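Local coordinates for protein PrgZ (Enterococcus faecalis, PDB 4FAJ) that serves as an extracellular, membrane-anchored receptor that binds peptide pheromone, and probably takes part in peptide transport, at residues Val366-Met371 / Ile477-Asn482. Sequence-based numbering, arbitrary orientation.
Sequences VVPKEM and ISFLAN. With ZN (zinc ion), chain H.
The ring of Phe479 receives Pro368 over one face, while Met371 comes in obliquely and Trp469, outside both segments, meets it edge-to-face. In this solute-binding protein of family 5, a CH-pi contact thus joins the loop after strand 361-362 to the short helix 477-480, and Pro368 and Phe479 reach toward each other tip to tip. Pro368 CD lies 3.6 Å from the ring centroid, 24° off the normal, offset toward the rim; it comes within 3.4 Å of Phe479 CE1, with CG close behind. Phe479 is placed there by its first torsion (chi1 -82°), with CG anti to the carbonyl carbon. The Met-aromatic contact sets Met371 SD 3.8 Å from Phe479 CE1: CG is anti to the backbone N, and the chain stays extended until it bends at chi3 (84°).

No hydrogen bond crosses between the segments, so their meeting rests on apolar and aromatic packing, all of it buried. Two of the loop's backbone atoms are bound from outside: Val366 O by Thr319 OG1 of strand 311-324, and Val367 N by Glu518 OE2 of helix 510-524. Farther along the same loop, Glu370 takes no part in the aromatic contact and binds a zinc ion through OE2 at 2.2 Å. Beside the ring, the valines meet Leu480, whose CD2 lies 4.1 Å from Val367 CG2, the two side chains crossing at about a right angle.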
loop_
_atom_site.group_PDB
_atom_site.type_symbol
_atom_site.label_atom_id
_atom_site.label_comp_id
_atom_site.label_asym_id
_atom_site.label_seq_id
_atom_site.Cartn_x
_atom_site.Cartn_y
_atom_site.Cartn_z
ATOM N N VAL A 366 7.749 12.444 -5.535
ATOM C CA VAL A 366 7.497 11.071 -5.083
ATOM C C VAL A 366 6.342 11.063 -4.070
ATOM O O VAL A 366 5.456 10.205 -4.135
ATOM C CB VAL A 366 8.774 10.466 -4.462
ATOM C CG1 VAL A 366 8.508 9.167 -3.742
ATOM C CG2 VAL A 366 9.869 10.290 -5.552
ATOM N N VAL A 367 6.368 12.017 -3.144
ATOM C CA VAL A 367 5.399 12.077 -2.051
ATOM C C VAL A 367 4.150 12.794 -2.544
ATOM O O VAL A 367 4.264 13.826 -3.209
ATOM C CB VAL A 367 5.963 12.818 -0.816
ATOM C CG1 VAL A 367 4.909 12.934 0.271
ATOM C CG2 VAL A 367 7.190 12.095 -0.277
ATOM N N PRO A 368 2.961 12.223 -2.267
ATOM C CA PRO A 368 1.711 12.859 -2.682
ATOM C C PRO A 368 1.289 14.064 -1.836
ATOM O O PRO A 368 1.752 14.230 -0.724
ATOM C CB PRO A 368 0.684 11.741 -2.537
ATOM C CG PRO A 368 1.239 10.824 -1.490
ATOM C CD PRO A 368 2.728 10.909 -1.621
ATOM N N LYS A 369 0.398 14.885 -2.392
ATOM C CA LYS A 369 -0.139 16.053 -1.689
ATOM C C LYS A 369 -1.219 15.648 -0.691
ATOM O O LYS A 369 -1.821 14.566 -0.808
ATOM C CB LYS A 369 -0.724 17.055 -2.695
ATOM C CG LYS A 369 0.310 17.689 -3.584
ATOM C CD LYS A 369 -0.279 18.277 -4.873
ATOM C CE LYS A 369 -0.454 19.761 -4.830
ATOM N NZ LYS A 369 -0.678 20.275 -6.237
ATOM N N GLU A 370 -1.449 16.536 0.278
ATOM C CA GLU A 370 -2.522 16.422 1.281
ATOM C C GLU A 370 -2.343 15.250 2.241
ATOM O O GLU A 370 -3.305 14.805 2.849
ATOM C CB GLU A 370 -3.923 16.311 0.639
ATOM C CG GLU A 370 -4.184 17.193 -0.558
ATOM C CD GLU A 370 -3.962 18.650 -0.285
ATOM O OE1 GLU A 370 -4.135 19.092 0.882
ATOM O OE2 GLU A 370 -3.628 19.369 -1.256
ATOM N N MET A 371 -1.125 14.744 2.371
ATOM C CA MET A 371 -0.858 13.594 3.216
ATOM C C MET A 371 -0.202 14.048 4.508
ATOM O O MET A 371 -0.700 13.760 5.597
ATOM C CB MET A 371 0.058 12.605 2.484
ATOM C CG MET A 371 0.465 11.364 3.264
ATOM S SD MET A 371 1.883 10.543 2.491
ATOM C CE MET A 371 3.262 11.470 3.174
ATOM N N ILE A 477 8.207 9.509 5.258
ATOM C CA ILE A 477 9.070 8.325 5.317
ATOM C C ILE A 477 8.346 7.032 4.878
ATOM O O ILE A 477 8.998 6.101 4.441
ATOM C CB ILE A 477 9.719 8.148 6.728
ATOM C CG1 ILE A 477 10.923 7.198 6.719
ATOM C CG2 ILE A 477 8.706 7.605 7.730
ATOM C CD1 ILE A 477 12.008 7.484 5.700
ATOM N N SER A 478 7.016 6.975 4.950
ATOM C CA SER A 478 6.300 5.784 4.442
ATOM C C SER A 478 6.658 5.554 2.961
ATOM O O SER A 478 6.920 4.418 2.549
ATOM C CB SER A 478 4.785 5.896 4.643
ATOM O OG SER A 478 4.124 4.740 4.133
ATOM N N PHE A 479 6.736 6.640 2.183
ATOM C CA PHE A 479 7.191 6.554 0.793
ATOM C C PHE A 479 8.702 6.426 0.622
ATOM O O PHE A 479 9.182 5.566 -0.130
ATOM C CB PHE A 479 6.741 7.786 0.014
ATOM C CG PHE A 479 5.327 7.706 -0.468
ATOM C CD1 PHE A 479 4.289 8.021 0.376
ATOM C CD2 PHE A 479 5.043 7.297 -1.769
ATOM C CE1 PHE A 479 2.977 7.941 -0.050
ATOM C CE2 PHE A 479 3.715 7.228 -2.211
ATOM C CZ PHE A 479 2.702 7.534 -1.345
ATOM N N LEU A 480 9.446 7.305 1.293
ATOM C CA LEU A 480 10.876 7.467 1.024
ATOM C C LEU A 480 11.706 6.256 1.468
ATOM O O LEU A 480 12.712 5.917 0.823
ATOM C CB LEU A 480 11.399 8.800 1.608
ATOM C CG LEU A 480 10.697 10.078 1.110
ATOM C CD1 LEU A 480 11.148 11.344 1.883
ATOM C CD2 LEU A 480 10.912 10.290 -0.408
ATOM N N ALA A 481 11.259 5.560 2.516
ATOM C CA ALA A 481 11.927 4.321 2.958
ATOM C C ALA A 481 11.990 3.240 1.868
ATOM O O ALA A 481 12.906 2.419 1.866
ATOM C CB ALA A 481 11.241 3.757 4.212
ATOM N N ASN A 482 11.047 3.257 0.924
ATOM C CA ASN A 482 11.014 2.252 -0.148
ATOM C C ASN A 482 12.164 2.335 -1.143
ATOM O O ASN A 482 12.373 1.402 -1.907
ATOM C CB ASN A 482 9.698 2.330 -0.922
ATOM C CG ASN A 482 8.500 2.039 -0.053
ATOM O OD1 ASN A 482 8.604 1.358 0.962
ATOM N ND2 ASN A 482 7.361 2.585 -0.430
HETATM ZN ZN ZN H . -3.279 21.310 -0.378
#